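Local coordinates for protein Sam-dependent methyltransferases (PDB 4D7K) that catalyses two successive S-adenosyl methionine-dependent N-methylations of 8-amino-8-demethyl-D-riboflavin, the last steps in the biosynthesis of the antibiotic roseoflavin, at the interface of chains A and B. Sequence-based numbering; all coordinates share one arbitrary frame. Chains: chain A/B, Sam-dependent methyltransferases.

The interface of chains A and B. Residues chain A 18, 22, 25-26; chain B 294, 297-298.
This is a largely apolar helix-to-helix patch of the homodimer interface, where helix 13-35 of one subunit packs on helix 293-305 of the other. It joins the dimerisation region of chain A to the methyltransferase domain of chain B, and two-fold symmetry repeats it with the chains exchanged. A:Tyr18, A:Val22 and the neighbours A:Lys25 and A:Val26 lie on successive turns and face B:Leu294, B:Val297 and B:Leu298. Near the middle, the side chains of A:Val22 and B:Leu294 meet at about a right angle. CD1 of B:Leu294 lies 3.8 Å from CG1 of A:Val22 and 4.1 Å from its CG2, so one methyl touches both branches of the valine. CG of B:Leu294 is anti to its backbone N (chi1 178°), and with chi2 at 56° CD1 points to the chain A helix. Further along, the valines A:Val26 and B:Val297 meet through one methyl each, CG2 to CG1, at 4.0 Å. B:Leu298 meets two chain A residues through its methyls. Its CD2 packs on the aliphatic part of A:Lys25, 3.9 Å from CE. The lysine chain bends at its last torsion (chi4 -59°), turning the amino group NZ away from this leucine methyl. The ring of A:Tyr18 approaches B:Leu298 from the opposite direction and leads with its phenol oxygen. That oxygen, OH, sits nearer CD1 of B:Leu298, at 3.6 Å, than its CD2, at 4.0 Å.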
# COMPACT_ATOMS: atom_id res chain seq x y z
N TYR A 18 9.30 6.31 -2.37
CA TYR A 18 9.03 5.68 -3.66
C TYR A 18 8.59 4.22 -3.48
O TYR A 18 7.75 3.72 -4.23
CB TYR A 18 10.25 5.74 -4.58
CG TYR A 18 10.00 5.09 -5.91
CD1 TYR A 18 9.25 5.74 -6.88
CD2 TYR A 18 10.47 3.81 -6.19
CE1 TYR A 18 8.99 5.14 -8.10
CE2 TYR A 18 10.22 3.21 -7.41
CZ TYR A 18 9.48 3.88 -8.36
OH TYR A 18 9.21 3.30 -9.57
N VAL A 22 5.25 1.96 -4.72
CA VAL A 22 5.33 0.68 -5.41
C VAL A 22 4.56 -0.42 -4.68
O VAL A 22 3.80 -1.17 -5.30
CB VAL A 22 6.80 0.25 -5.57
CG1 VAL A 22 6.89 -1.18 -6.11
CG2 VAL A 22 7.54 1.23 -6.48
N LYS A 25 0.85 -0.35 -5.29
CA LYS A 25 0.47 -1.03 -6.53
C LYS A 25 0.49 -2.55 -6.39
O LYS A 25 -0.36 -3.25 -6.94
CB LYS A 25 1.39 -0.61 -7.67
CG LYS A 25 1.44 0.88 -7.95
CD LYS A 25 2.58 1.20 -8.91
CE LYS A 25 3.03 2.64 -8.80
NZ LYS A 25 1.92 3.59 -9.10
N VAL A 26 1.48 -3.06 -5.66
CA VAL A 26 1.57 -4.50 -5.44
C VAL A 26 0.35 -5.00 -4.66
O VAL A 26 -0.20 -6.06 -4.97
CB VAL A 26 2.87 -4.88 -4.69
CG1 VAL A 26 2.83 -6.33 -4.25
CG2 VAL A 26 4.09 -4.61 -5.57
N LEU B 294 10.44 -4.90 -11.45
CA LEU B 294 9.80 -3.65 -11.08
C LEU B 294 9.01 -3.07 -12.25
O LEU B 294 7.93 -2.53 -12.08
CB LEU B 294 10.84 -2.63 -10.59
CG LEU B 294 10.32 -1.25 -10.20
CD1 LEU B 294 9.24 -1.34 -9.13
CD2 LEU B 294 11.47 -0.37 -9.73
N VAL B 297 5.60 -4.66 -12.65
CA VAL B 297 4.67 -4.12 -11.66
C VAL B 297 4.15 -2.74 -12.07
O VAL B 297 2.95 -2.46 -11.94
CB VAL B 297 5.33 -4.01 -10.27
CG1 VAL B 297 4.40 -3.31 -9.30
CG2 VAL B 297 5.72 -5.38 -9.76
N LEU B 298 5.04 -1.88 -12.56
CA LEU B 298 4.67 -0.51 -12.90
C LEU B 298 3.71 -0.43 -14.09
O LEU B 298 3.06 0.59 -14.29
CB LEU B 298 5.92 0.32 -13.20
CG LEU B 298 6.82 0.69 -12.02
CD1 LEU B 298 7.84 1.72 -12.44
CD2 LEU B 298 6.00 1.21 -10.85